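Local coordinates for sugar ABC transporter, sugar-binding protein (Streptococcus pneumoniae, PDB 2HEU) that probably captures sugars of the raffinose family outside the cell and hands them to the membrane subunits of an ABC importer, at residues L199-P204 and Q363-S368; I77-I82 and E111-N116; E139-K144 and V160-T165; D150-L155 and G274-P279. One frame throughout, in Å; residues are numbered along the deposited sequence.

Interaction 1: residues L199-P204 and Q363-S368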
loop_
_atom_site.group_PDB
_atom_site.type_symbol
_atom_site.label_atom_id
_atom_site.label_comp_id
_atom_site.label_asym_id
_atom_site.label_seq_id
_atom_site.Cartn_x
_atom_site.Cartn_y
_atom_site.Cartn_z
ATOM N N LEU A 199 17.228 1.089 -10.378
ATOM C CA LEU A 199 17.570 1.928 -9.227
ATOM C C LEU A 199 18.472 1.250 -8.247
ATOM O O LEU A 199 19.520 1.756 -7.851
ATOM C CB LEU A 199 16.291 2.320 -8.509
ATOM C CG LEU A 199 15.340 3.227 -9.270
ATOM C CD1 LEU A 199 14.029 3.413 -8.477
ATOM C CD2 LEU A 199 15.999 4.637 -9.487
ATOM N N ARG A 200 18.067 0.062 -7.790
ATOM C CA ARG A 200 18.555 -0.603 -6.597
ATOM C C ARG A 200 19.656 -1.642 -6.902
ATOM O O ARG A 200 20.594 -1.783 -6.135
ATOM C CB ARG A 200 17.383 -1.286 -5.871
ATOM C CG ARG A 200 17.739 -2.366 -4.788
ATOM C CD ARG A 200 18.417 -1.750 -3.609
ATOM N NE ARG A 200 18.823 -2.825 -2.678
ATOM C CZ ARG A 200 19.910 -3.516 -2.774
ATOM N NH1 ARG A 200 20.822 -3.255 -3.682
ATOM N NH2 ARG A 200 20.187 -4.398 -1.851
ATOM N N TYR A 201 19.483 -2.363 -8.043
ATOM C CA TYR A 201 20.374 -3.456 -8.354
ATOM C C TYR A 201 21.389 -3.123 -9.427
ATOM O O TYR A 201 22.185 -3.981 -9.819
ATOM C CB TYR A 201 19.644 -4.706 -8.642
ATOM C CG TYR A 201 18.840 -5.197 -7.449
ATOM C CD1 TYR A 201 19.502 -5.614 -6.292
ATOM C CD2 TYR A 201 17.457 -5.283 -7.473
ATOM C CE1 TYR A 201 18.795 -6.146 -5.212
ATOM C CE2 TYR A 201 16.707 -5.802 -6.418
ATOM C CZ TYR A 201 17.433 -6.270 -5.275
ATOM O OH TYR A 201 16.701 -6.788 -4.242
ATOM N N SER A 202 21.336 -1.905 -9.940
ATOM C CA SER A 202 22.342 -1.369 -10.858
ATOM C C SER A 202 23.650 -1.133 -10.103
ATOM O O SER A 202 23.720 -1.227 -8.870
ATOM C CB SER A 202 21.786 -0.139 -11.516
ATOM O OG SER A 202 21.387 0.780 -10.486
ATOM N N GLN A 203 24.720 -0.717 -10.813
ATOM C CA GLN A 203 25.957 -0.422 -10.196
ATOM C C GLN A 203 25.893 0.844 -9.380
ATOM O O GLN A 203 25.067 1.713 -9.631
ATOM C CB GLN A 203 27.067 -0.288 -11.263
ATOM C CG GLN A 203 27.400 -1.608 -11.926
ATOM C CD GLN A 203 28.178 -2.395 -10.980
ATOM O OE1 GLN A 203 29.370 -2.166 -10.741
ATOM N NE2 GLN A 203 27.521 -3.211 -10.346
ATOM N N PRO A 204 26.793 1.029 -8.433
ATOM C CA PRO A 204 26.951 2.346 -7.767
ATOM C C PRO A 204 27.095 3.416 -8.845
ATOM O O PRO A 204 27.843 3.257 -9.815
ATOM C CB PRO A 204 28.163 2.168 -6.892
ATOM C CG PRO A 204 28.216 0.687 -6.595
ATOM C CD PRO A 204 27.809 0.083 -7.911
ATOM N N GLN A 363 10.231 -0.548 -1.936
ATOM C CA GLN A 363 11.065 -0.585 -0.692
ATOM C C GLN A 363 11.021 -1.978 -0.051
ATOM O O GLN A 363 11.766 -2.177 0.911
ATOM C CB GLN A 363 10.715 0.521 0.288
ATOM C CG GLN A 363 9.387 0.395 0.984
ATOM C CD GLN A 363 8.240 1.052 0.302
ATOM O OE1 GLN A 363 8.334 1.347 -0.896
ATOM N NE2 GLN A 363 7.107 1.243 0.945
ATOM N N GLN A 364 10.250 -2.915 -0.564
ATOM C CA GLN A 364 10.451 -4.337 -0.225
ATOM C C GLN A 364 11.922 -4.692 -0.243
ATOM O O GLN A 364 12.349 -5.528 0.514
ATOM C CB GLN A 364 9.610 -5.178 -1.199
ATOM C CG GLN A 364 9.679 -6.693 -0.928
ATOM C CD GLN A 364 8.822 -7.507 -1.830
ATOM O OE1 GLN A 364 8.247 -8.559 -1.331
ATOM N NE2 GLN A 364 8.564 -7.097 -3.014
ATOM N N TYR A 365 12.644 -4.099 -1.216
ATOM C CA TYR A 365 14.059 -4.451 -1.485
ATOM C C TYR A 365 15.028 -3.277 -1.243
ATOM O O TYR A 365 16.103 -3.253 -1.795
ATOM C CB TYR A 365 14.232 -5.055 -2.856
ATOM C CG TYR A 365 13.489 -6.346 -2.986
ATOM C CD1 TYR A 365 13.860 -7.435 -2.230
ATOM C CD2 TYR A 365 12.403 -6.466 -3.827
ATOM C CE1 TYR A 365 13.188 -8.587 -2.340
ATOM C CE2 TYR A 365 11.712 -7.653 -3.923
ATOM C CZ TYR A 365 12.109 -8.701 -3.196
ATOM O OH TYR A 365 11.399 -9.893 -3.290
ATOM N N TRP A 366 14.589 -2.328 -0.403
ATOM C CA TRP A 366 15.426 -1.229 0.010
ATOM C C TRP A 366 15.710 -1.267 1.495
ATOM O O TRP A 366 14.943 -1.902 2.255
ATOM C CB TRP A 366 14.768 0.121 -0.257
ATOM C CG TRP A 366 14.363 0.436 -1.700
ATOM C CD1 TRP A 366 14.614 -0.308 -2.791
ATOM C CD2 TRP A 366 13.572 1.558 -2.112
ATOM N NE1 TRP A 366 14.062 0.302 -3.895
ATOM C CE2 TRP A 366 13.401 1.421 -3.516
ATOM C CE3 TRP A 366 13.001 2.656 -1.427
ATOM C CZ2 TRP A 366 12.694 2.379 -4.234
ATOM C CZ3 TRP A 366 12.268 3.575 -2.148
ATOM C CH2 TRP A 366 12.123 3.406 -3.553
ATOM N N THR A 367 16.778 -0.673 1.948
ATOM C CA THR A 367 17.091 -0.639 3.368
ATOM C C THR A 367 16.386 0.456 4.168
ATOM O O THR A 367 16.371 0.365 5.378
ATOM C CB THR A 367 18.623 -0.623 3.556
ATOM O OG1 THR A 367 19.118 0.513 2.958
ATOM C CG2 THR A 367 19.280 -1.859 2.975
ATOM N N SER A 368 15.837 1.444 3.490
ATOM C CA SER A 368 15.043 2.502 4.077
ATOM C C SER A 368 14.268 3.150 2.955
ATOM O O SER A 368 14.394 2.719 1.795
ATOM C CB SER A 368 15.963 3.508 4.767
ATOM O OG SER A 368 16.652 4.330 3.823
HETATM O O HOH W 1 18.434 -4.285 0.288
#

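Interaction 2: residues I77-I82 and E111-N116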
loop_
_atom_site.group_PDB
_atom_site.type_symbol
_atom_site.label_atom_id
_atom_site.label_comp_id
_atom_site.label_asym_id
_atom_site.label_seq_id
_atom_site.Cartn_x
_atom_site.Cartn_y
_atom_site.Cartn_z
ATOM N N ILE A 77 1.657 -8.709 10.420
ATOM C CA ILE A 77 2.978 -8.196 10.038
ATOM C C ILE A 77 2.890 -7.869 8.574
ATOM O O ILE A 77 2.318 -8.640 7.786
ATOM C CB ILE A 77 4.083 -9.231 10.393
ATOM C CG1 ILE A 77 5.446 -8.634 10.025
ATOM C CG2 ILE A 77 3.858 -10.577 9.761
ATOM C CD1 ILE A 77 6.637 -9.551 10.504
ATOM N N TYR A 78 3.448 -6.737 8.178
ATOM C CA TYR A 78 3.327 -6.299 6.803
ATOM C C TYR A 78 4.352 -7.070 5.988
ATOM O O TYR A 78 5.554 -7.090 6.279
ATOM C CB TYR A 78 3.537 -4.778 6.741
ATOM C CG TYR A 78 2.577 -4.032 7.569
ATOM C CD1 TYR A 78 1.198 -4.124 7.321
ATOM C CD2 TYR A 78 2.944 -3.263 8.639
ATOM C CE1 TYR A 78 0.273 -3.508 8.096
ATOM C CE2 TYR A 78 2.024 -2.554 9.429
ATOM C CZ TYR A 78 0.678 -2.712 9.202
ATOM O OH TYR A 78 -0.229 -2.066 9.943
ATOM N N PRO A 79 3.893 -7.770 4.938
ATOM C CA PRO A 79 4.733 -8.800 4.334
ATOM C C PRO A 79 5.853 -8.260 3.484
ATOM O O PRO A 79 6.795 -9.040 3.177
ATOM C CB PRO A 79 3.752 -9.696 3.589
ATOM C CG PRO A 79 2.628 -8.775 3.234
ATOM C CD PRO A 79 2.478 -7.827 4.455
ATOM N N GLN A 80 5.812 -6.996 3.087
ATOM C CA GLN A 80 6.948 -6.355 2.398
ATOM C C GLN A 80 8.054 -6.025 3.319
ATOM O O GLN A 80 9.138 -5.629 2.844
ATOM C CB GLN A 80 6.511 -5.114 1.646
ATOM C CG GLN A 80 6.302 -3.919 2.500
ATOM C CD GLN A 80 4.883 -3.831 2.994
ATOM O OE1 GLN A 80 4.128 -4.870 3.217
ATOM N NE2 GLN A 80 4.333 -2.647 3.004
ATOM N N SER A 81 7.840 -6.072 4.635
ATOM C CA SER A 81 8.820 -5.571 5.582
ATOM C C SER A 81 10.061 -6.407 5.626
ATOM O O SER A 81 10.050 -7.628 5.414
ATOM C CB SER A 81 8.234 -5.460 6.966
ATOM O OG SER A 81 7.910 -6.714 7.551
ATOM N N ILE A 82 11.171 -5.764 5.977
ATOM C CA ILE A 82 12.437 -6.485 6.153
ATOM C C ILE A 82 12.281 -7.450 7.320
ATOM O O ILE A 82 12.874 -8.527 7.301
ATOM C CB ILE A 82 13.597 -5.466 6.394
ATOM C CG1 ILE A 82 13.697 -4.481 5.190
ATOM C CG2 ILE A 82 14.916 -6.211 6.592
ATOM C CD1 ILE A 82 13.649 -5.139 3.772
ATOM N N GLU A 111 2.655 -15.364 -3.134
ATOM C CA GLU A 111 3.950 -15.735 -3.594
ATOM C C GLU A 111 4.870 -14.512 -3.812
ATOM O O GLU A 111 6.117 -14.647 -3.798
ATOM C CB GLU A 111 3.857 -16.528 -4.882
ATOM C CG GLU A 111 3.172 -17.861 -4.790
ATOM C CD GLU A 111 1.678 -17.920 -4.879
ATOM O OE1 GLU A 111 0.976 -16.894 -4.819
ATOM O OE2 GLU A 111 1.160 -19.062 -5.101
ATOM N N LYS A 112 4.295 -13.327 -3.962
ATOM C CA LYS A 112 5.081 -12.110 -4.098
ATOM C C LYS A 112 5.849 -11.738 -2.894
ATOM O O LYS A 112 6.693 -10.827 -2.945
ATOM C CB LYS A 112 4.215 -10.973 -4.564
ATOM C CG LYS A 112 3.703 -11.270 -5.955
ATOM C CD LYS A 112 3.008 -10.164 -6.591
ATOM C CE LYS A 112 2.467 -10.631 -7.981
ATOM N NZ LYS A 112 1.766 -9.640 -8.678
ATOM N N TYR A 113 5.546 -12.405 -1.755
ATOM C CA TYR A 113 6.227 -12.196 -0.492
ATOM C C TYR A 113 6.939 -13.453 -0.039
ATOM O O TYR A 113 7.388 -13.520 1.112
ATOM C CB TYR A 113 5.265 -11.667 0.568
ATOM C CG TYR A 113 4.469 -10.515 0.117
ATOM C CD1 TYR A 113 4.937 -9.225 0.206
ATOM C CD2 TYR A 113 3.211 -10.688 -0.398
ATOM C CE1 TYR A 113 4.086 -8.135 -0.162
ATOM C CE2 TYR A 113 2.365 -9.644 -0.783
ATOM C CZ TYR A 113 2.836 -8.349 -0.644
ATOM O OH TYR A 113 2.091 -7.240 -0.896
ATOM N N ALA A 114 7.054 -14.447 -0.907
ATOM C CA ALA A 114 7.722 -15.708 -0.528
ATOM C C ALA A 114 9.156 -15.423 -0.117
ATOM O O ALA A 114 9.784 -14.533 -0.653
ATOM C CB ALA A 114 7.669 -16.763 -1.692
ATOM N N VAL A 115 9.651 -16.237 0.782
ATOM C CA VAL A 115 11.010 -16.227 1.287
ATOM C C VAL A 115 11.580 -17.613 1.098
ATOM O O VAL A 115 10.986 -18.589 1.548
ATOM C CB VAL A 115 11.081 -15.812 2.756
ATOM C CG1 VAL A 115 12.518 -15.817 3.369
ATOM C CG2 VAL A 115 10.470 -14.468 2.912
ATOM N N ASN A 116 12.671 -17.708 0.329
ATOM C CA ASN A 116 13.183 -19.044 -0.094
ATOM C C ASN A 116 12.050 -19.900 -0.692
ATOM O O ASN A 116 11.964 -21.112 -0.414
ATOM C CB ASN A 116 13.853 -19.790 1.061
ATOM C CG ASN A 116 14.977 -19.002 1.714
ATOM O OD1 ASN A 116 15.110 -18.983 2.965
ATOM N ND2 ASN A 116 15.834 -18.402 0.891
#

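Interaction 3: residues E139-K144 and V160-T165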
loop_
_atom_site.group_PDB
_atom_site.type_symbol
_atom_site.label_atom_id
_atom_site.label_comp_id
_atom_site.label_asym_id
_atom_site.label_seq_id
_atom_site.Cartn_x
_atom_site.Cartn_y
_atom_site.Cartn_z
ATOM N N GLU A 139 -16.760 16.123 -15.052
ATOM C CA GLU A 139 -17.955 16.118 -15.958
ATOM C C GLU A 139 -18.294 17.533 -16.347
ATOM O O GLU A 139 -18.555 17.827 -17.546
ATOM C CB GLU A 139 -19.087 15.371 -15.276
ATOM C CG GLU A 139 -20.215 15.098 -16.218
ATOM C CD GLU A 139 -21.399 14.489 -15.543
ATOM O OE1 GLU A 139 -21.595 14.756 -14.329
ATOM O OE2 GLU A 139 -22.178 13.798 -16.254
ATOM N N GLU A 140 -18.258 18.492 -15.436
ATOM C CA GLU A 140 -18.691 19.920 -15.724
ATOM C C GLU A 140 -17.716 20.566 -16.669
ATOM O O GLU A 140 -18.075 21.536 -17.402
ATOM C CB GLU A 140 -18.727 20.771 -14.425
ATOM C CG GLU A 140 -18.988 22.370 -14.613
ATOM C CD GLU A 140 -18.674 23.187 -13.373
ATOM O OE1 GLU A 140 -18.204 22.617 -12.392
ATOM O OE2 GLU A 140 -18.903 24.402 -13.361
ATOM N N LEU A 141 -16.483 20.071 -16.614
ATOM C CA LEU A 141 -15.412 20.673 -17.463
ATOM C C LEU A 141 -15.130 19.895 -18.713
ATOM O O LEU A 141 -14.318 20.289 -19.524
ATOM C CB LEU A 141 -14.139 20.900 -16.646
ATOM C CG LEU A 141 -14.247 21.867 -15.484
ATOM C CD1 LEU A 141 -12.981 21.679 -14.694
ATOM C CD2 LEU A 141 -14.418 23.252 -16.025
ATOM N N GLY A 142 -15.846 18.821 -18.916
ATOM C CA GLY A 142 -15.647 17.999 -20.072
ATOM C C GLY A 142 -14.336 17.255 -20.126
ATOM O O GLY A 142 -13.810 17.008 -21.210
ATOM N N LEU A 143 -13.769 16.925 -18.964
ATOM C CA LEU A 143 -12.501 16.268 -18.844
ATOM C C LEU A 143 -12.623 14.797 -18.640
ATOM O O LEU A 143 -13.629 14.361 -18.076
ATOM C CB LEU A 143 -11.739 16.819 -17.659
ATOM C CG LEU A 143 -11.540 18.293 -17.731
ATOM C CD1 LEU A 143 -10.983 18.816 -16.373
ATOM C CD2 LEU A 143 -10.661 18.769 -18.871
ATOM N N LYS A 144 -11.557 14.066 -18.983
ATOM C CA LYS A 144 -11.566 12.657 -18.912
ATOM C C LYS A 144 -10.321 12.213 -18.153
ATOM O O LYS A 144 -9.248 12.846 -18.174
ATOM C CB LYS A 144 -11.499 12.053 -20.330
ATOM C CG LYS A 144 -12.543 12.451 -21.249
ATOM C CD LYS A 144 -13.905 12.052 -20.788
ATOM C CE LYS A 144 -14.938 12.263 -21.939
ATOM N NZ LYS A 144 -15.071 13.739 -22.210
ATOM N N VAL A 160 -5.719 24.016 -15.528
ATOM C CA VAL A 160 -5.196 25.332 -15.281
ATOM C C VAL A 160 -5.824 26.342 -16.189
ATOM O O VAL A 160 -6.196 27.413 -15.743
ATOM C CB VAL A 160 -3.646 25.385 -15.423
ATOM C CG1 VAL A 160 -3.123 26.782 -15.215
ATOM C CG2 VAL A 160 -2.969 24.450 -14.359
ATOM N N ALA A 161 -5.957 26.012 -17.490
ATOM C CA ALA A 161 -6.516 26.999 -18.403
ATOM C C ALA A 161 -7.975 27.332 -18.050
ATOM O O ALA A 161 -8.398 28.439 -18.409
ATOM C CB ALA A 161 -6.330 26.446 -19.841
ATOM N N LYS A 162 -8.700 26.396 -17.471
ATOM C CA LYS A 162 -10.048 26.620 -16.999
ATOM C C LYS A 162 -10.148 27.316 -15.643
ATOM O O LYS A 162 -11.248 27.624 -15.172
ATOM C CB LYS A 162 -10.786 25.268 -16.937
ATOM C CG LYS A 162 -10.937 24.640 -18.318
ATOM C CD LYS A 162 -11.538 23.269 -18.256
ATOM C CE LYS A 162 -11.510 22.517 -19.592
ATOM N NZ LYS A 162 -12.855 22.671 -20.167
ATOM N N GLY A 163 -9.050 27.759 -15.080
ATOM C CA GLY A 163 -9.024 28.509 -13.889
ATOM C C GLY A 163 -9.276 27.706 -12.629
ATOM O O GLY A 163 -9.770 28.263 -11.643
ATOM N N GLN A 164 -8.918 26.435 -12.606
ATOM C CA GLN A 164 -9.015 25.710 -11.388
ATOM C C GLN A 164 -7.683 25.023 -11.163
ATOM O O GLN A 164 -6.779 25.067 -11.989
ATOM C CB GLN A 164 -10.183 24.768 -11.446
ATOM C CG GLN A 164 -11.489 25.466 -11.533
ATOM C CD GLN A 164 -12.704 24.509 -11.303
ATOM O OE1 GLN A 164 -12.795 23.841 -10.236
ATOM N NE2 GLN A 164 -13.610 24.468 -12.254
ATOM N N THR A 165 -7.570 24.443 -9.976
ATOM C CA THR A 165 -6.298 23.924 -9.483
ATOM C C THR A 165 -6.265 22.428 -9.658
ATOM O O THR A 165 -7.044 21.718 -9.043
ATOM C CB THR A 165 -6.086 24.274 -8.022
ATOM O OG1 THR A 165 -6.164 25.679 -7.837
ATOM C CG2 THR A 165 -4.722 23.759 -7.542
#

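Interaction 4: residues D150-L155 and G274-P279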
loop_
_atom_site.group_PDB
_atom_site.type_symbol
_atom_site.label_atom_id
_atom_site.label_comp_id
_atom_site.label_asym_id
_atom_site.label_seq_id
_atom_site.Cartn_x
_atom_site.Cartn_y
_atom_site.Cartn_z
ATOM N N ASP A 150 1.191 11.509 -21.741
ATOM C CA ASP A 150 0.941 12.754 -22.477
ATOM C C ASP A 150 -0.470 13.234 -22.190
ATOM O O ASP A 150 -0.681 14.463 -22.110
ATOM C CB ASP A 150 1.156 12.467 -23.974
ATOM C CG ASP A 150 2.599 12.406 -24.379
ATOM O OD1 ASP A 150 3.497 12.500 -23.578
ATOM O OD2 ASP A 150 2.768 12.212 -25.611
ATOM N N GLU A 151 -1.437 12.357 -22.085
ATOM C CA GLU A 151 -2.794 12.816 -21.747
ATOM C C GLU A 151 -2.826 13.383 -20.352
ATOM O O GLU A 151 -3.590 14.323 -20.070
ATOM C CB GLU A 151 -3.814 11.728 -21.828
ATOM C CG GLU A 151 -4.170 11.270 -23.235
ATOM C CD GLU A 151 -5.312 10.351 -23.307
ATOM O OE1 GLU A 151 -5.805 9.852 -22.343
ATOM O OE2 GLU A 151 -5.847 10.086 -24.438
ATOM N N PHE A 152 -2.022 12.898 -19.427
ATOM C CA PHE A 152 -2.022 13.435 -18.033
ATOM C C PHE A 152 -1.463 14.868 -18.028
ATOM O O PHE A 152 -2.024 15.748 -17.403
ATOM C CB PHE A 152 -1.244 12.450 -17.180
ATOM C CG PHE A 152 -1.446 12.625 -15.654
ATOM C CD1 PHE A 152 -2.336 13.478 -15.064
ATOM C CD2 PHE A 152 -0.647 11.810 -14.855
ATOM C CE1 PHE A 152 -2.460 13.502 -13.671
ATOM C CE2 PHE A 152 -0.778 11.846 -13.480
ATOM C CZ PHE A 152 -1.695 12.695 -12.892
ATOM N N GLU A 153 -0.366 15.082 -18.775
ATOM C CA GLU A 153 0.183 16.406 -18.920
ATOM C C GLU A 153 -0.920 17.343 -19.469
ATOM O O GLU A 153 -1.123 18.446 -18.950
ATOM C CB GLU A 153 1.352 16.400 -19.963
ATOM C CG GLU A 153 2.556 15.715 -19.534
ATOM C CD GLU A 153 3.597 15.533 -20.640
ATOM O OE1 GLU A 153 3.225 15.696 -21.839
ATOM O OE2 GLU A 153 4.759 15.224 -20.320
ATOM N N GLN A 154 -1.634 16.898 -20.509
ATOM C CA GLN A 154 -2.616 17.783 -21.130
ATOM C C GLN A 154 -3.767 18.070 -20.206
ATOM O O GLN A 154 -4.304 19.165 -20.200
ATOM C CB GLN A 154 -3.093 17.208 -22.461
ATOM C CG GLN A 154 -3.918 18.193 -23.244
ATOM C CD GLN A 154 -3.087 19.423 -23.629
ATOM O OE1 GLN A 154 -3.465 20.591 -23.240
ATOM N NE2 GLN A 154 -1.957 19.233 -24.272
ATOM N N LEU A 155 -4.210 17.094 -19.412
ATOM C CA LEU A 155 -5.280 17.262 -18.449
ATOM C C LEU A 155 -4.934 18.353 -17.464
ATOM O O LEU A 155 -5.745 19.215 -17.162
ATOM C CB LEU A 155 -5.511 15.902 -17.756
ATOM C CG LEU A 155 -6.527 15.969 -16.571
ATOM C CD1 LEU A 155 -7.895 16.412 -17.026
ATOM C CD2 LEU A 155 -6.501 14.655 -15.891
ATOM N N GLY A 274 -13.737 9.802 -7.521
ATOM C CA GLY A 274 -13.199 8.710 -8.268
ATOM C C GLY A 274 -11.716 8.590 -8.042
ATOM O O GLY A 274 -11.068 9.448 -7.404
ATOM N N THR A 275 -11.146 7.513 -8.581
ATOM C CA THR A 275 -9.680 7.353 -8.610
ATOM C C THR A 275 -9.272 6.863 -10.013
ATOM O O THR A 275 -10.069 6.195 -10.722
ATOM C CB THR A 275 -9.204 6.367 -7.524
ATOM O OG1 THR A 275 -9.957 5.147 -7.610
ATOM C CG2 THR A 275 -9.285 6.959 -6.137
ATOM N N PHE A 276 -8.058 7.153 -10.376
ATOM C CA PHE A 276 -7.500 6.571 -11.569
ATOM C C PHE A 276 -6.073 6.136 -11.286
ATOM O O PHE A 276 -5.358 6.632 -10.411
ATOM C CB PHE A 276 -7.625 7.453 -12.817
ATOM C CG PHE A 276 -6.904 8.778 -12.792
ATOM C CD1 PHE A 276 -5.559 8.885 -13.172
ATOM C CD2 PHE A 276 -7.575 9.985 -12.496
ATOM C CE1 PHE A 276 -4.939 10.134 -13.267
ATOM C CE2 PHE A 276 -6.973 11.203 -12.579
ATOM C CZ PHE A 276 -5.642 11.256 -12.984
ATOM N N MET A 277 -5.625 5.170 -12.059
ATOM C CA MET A 277 -4.238 4.692 -12.004
ATOM C C MET A 277 -3.356 5.687 -12.770
ATOM O O MET A 277 -3.718 6.187 -13.838
ATOM C CB MET A 277 -4.131 3.311 -12.664
ATOM C CG MET A 277 -4.910 2.265 -11.864
ATOM S SD MET A 277 -5.163 0.733 -12.751
ATOM C CE MET A 277 -3.571 0.211 -12.511
ATOM N N ILE A 278 -2.170 5.872 -12.240
ATOM C CA ILE A 278 -1.182 6.671 -12.991
ATOM C C ILE A 278 -0.877 5.915 -14.277
ATOM O O ILE A 278 -0.561 4.748 -14.327
ATOM C CB ILE A 278 0.075 6.837 -12.141
ATOM C CG1 ILE A 278 -0.257 7.741 -10.919
ATOM C CG2 ILE A 278 1.227 7.437 -12.963
ATOM C CD1 ILE A 278 0.891 7.941 -9.944
ATOM N N PRO A 279 -1.006 6.642 -15.406
ATOM C CA PRO A 279 -0.818 6.025 -16.727
ATOM C C PRO A 279 0.592 5.701 -16.984
ATOM O O PRO A 279 1.534 6.267 -16.423
ATOM C CB PRO A 279 -1.464 6.997 -17.713
ATOM C CG PRO A 279 -1.168 8.282 -17.024
ATOM C CD PRO A 279 -1.472 8.046 -15.595
#

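Interaction 1: residues L199-P204 and Q363-S368
Arg200 reaches across to the backbone of Tyr365, and its NE gives a hydrogen bond of 2.9 Å to Tyr365 O. The donor lies almost straight out from the carbonyl, with a C=O...N angle of 168°, but the N-H...O angle is only 132° and the oxygen is tilted out of the guanidinium plane. CG of Arg200 stands anti to the backbone N (chi1 164°), and a bend at the next bond carries the chain past Trp366, where Arg200 CD brushes lightly along the indole, 4.1 Å from Trp366 CD1. The tight part is the indole's own setting: it is buried, its NE1 is bonded to Asn196, and Phe395 and Phe396 meet it edge-to-face, so a large flat residue with a single N-H suits the place.

The other side is more exposed and the contact smaller, with one close approach, Tyr201 OH to Tyr365 CB at 3.3 Å. Tyr201 also lays CE1 over one face of the guanidinium, 3.7 Å above its plane. A water accepts from Arg200 NH2 at 2.8 Å and donates to Tyr365 O over a longer path. A direct bond and a water bridge thus hold this carbonyl at the exposed side of a buried aromatic cluster.

Interaction 2: residues I77-I82 and E111-N116
Pro79 sets its CB and CG over one face of the Tyr113 ring. Its CG sits 3.7 Å from the ring centroid and only 9° off the normal, a CH-pi contact of the kind that suits proline, whose ring carbons bear slightly positive hydrogens. Pro79 CB adds to it, 3.6 Å from Tyr113 CD1, while Gln80 N approaches the same CD1 obliquely at 3.7 Å. On the opposite face of the tyrosine lies CB of its own neighbour, Lys112, nearer the rim, so the ring is held between two aliphatic groups.

One step outward, a type I turn from Tyr78 to Ser81 sets the proline in place, and proline's fixed phi fits such a turn. Tyr78 O accepts from both Ser81 N and Ser81 OG, the latter at 2.7 Å. The same hydroxyl N-caps helix 82-89 through Leu84 N. The phenol end of Tyr113 is anchored too, by hydrogen bonds with Tyr109 OH and Gly292 N, which fix the ring's far end.

The contact thus joins the turn between strand 74-76 and helix 82-89 to the loop leading toward strand 122-123. Ala295 of strand 295-298 packs on Pro79, and Val360 of strand 358-360 touches Tyr113.

Interaction 3: residues E139-K144 and V160-T165
Leu141 offers Lys162 the flat group of its peptide carbonyl. Lys162 NZ comes to Leu141 O at its edge, in the carbonyl plane and on a lone pair, with a C=O...N angle of 140° and a length of 2.9 Å. A second flat group ends the Gln164 chain, which in the given conformer lies by the methyls of Leu141; which way round its amide is turned remains doubtful.

The lysine arrives alongside the leucines, running against them. Its CD lies 3.6 Å from Leu141 CD2, and its CE is 3.9 Å from Leu143 CD2, so the aliphatic part of the chain is clad in methyls while only the ammonium end does polar work. The chain is extended until chi4, where a turn to -99° swings NZ onto the carbonyl. A lysine suits this place: it is long enough to reach from the end of one helix to a carbonyl near the end of the other, and its charge would probably be favoured by the carbonyl-rich end of helix 135-141.

Both helices finish alike. Gly142 and Gly163 each have positive phi and each closes a Schellman motif, a backbone shape that glycine adopts easily; Gly142 N returns to Glu139 O at 3.2 Å, and Gly163 N to Val160 O at 3.0 Å.

At the surface, then, the contact ties together the C-terminal ends of helices 135-141 and 149-161. Leu252 packs against both Leu141 and Gln164, just before strand 253-257, and Leu143 also touches Phe138, Leu155 and Ile159.

Interaction 4: residues D150-L155 and G274-P279
Phe152 and Phe276 form a T-shaped (edge-to-face) aromatic pair in the buried seam where helix 149-161 lies against strand 273-276 and the chain that follows it. Phe276 supplies the edge and Phe152 the face. The ring centroids are 5.6 Å apart, and the planes stand at 79°, close to perpendicular. The nearest atoms are Phe152 CE1 and Phe276 CZ, 4.0 Å apart, with Phe276 CE1 lying above the Phe152 ring toward its rim rather than over its middle. The rim hydrogens of one ring therefore point to the electron-rich face of the other, a weakly attractive arrangement that also fills space well between a helix and a sheet.

Pro279 adds the second contact, its ring crossing the phenylalanine at about a right angle. Pro279 CD comes to 3.9 Å from Phe152 CD2, and CG lies 4.2 Å from Phe152 CB. Being compact and apolar, proline suits a spot where the chain has left the strand and must still pack closely against a large ring. Phe152 serves both partners because its chi1 of -165° turns the ring to the side of the carbonyl carbon, bringing CD2 to the proline and CE1 to Phe276.

Only apolar groups meet here, which fits the burial of all three residues. Ile131 of the adjacent strand 129-134 touches both aromatic rings, and Met253 of strand 253-257 packs on Phe276. Tyr180 of helix 178-189 also touches Phe152, so the seam lies between the three-stranded antiparallel sheet and the helices packed on it.

In the fold
Interaction 2 comes first along the chain and closes before the others open; interactions 3 and 4 then interleave, and the segments of interaction 4 alternate with those of interaction 1. Interactions 3 and 4 share helix 149-161, have centres about 13 Å apart, and touch where Leu143 CB meets Leu155 CD1 at 3.9 Å. Interaction 2 belongs to the region of the five-stranded sheet, about 42 Å from interaction 3 between centres. Interaction 1 probably lies with 3 and 4, since helix 178-189 packs on both 1 and 4. Interactions 1 and 2 meet where Gln364 and Trp366 pack on Ile82, consistent with two lobes approaching each other in a solute-binding protein.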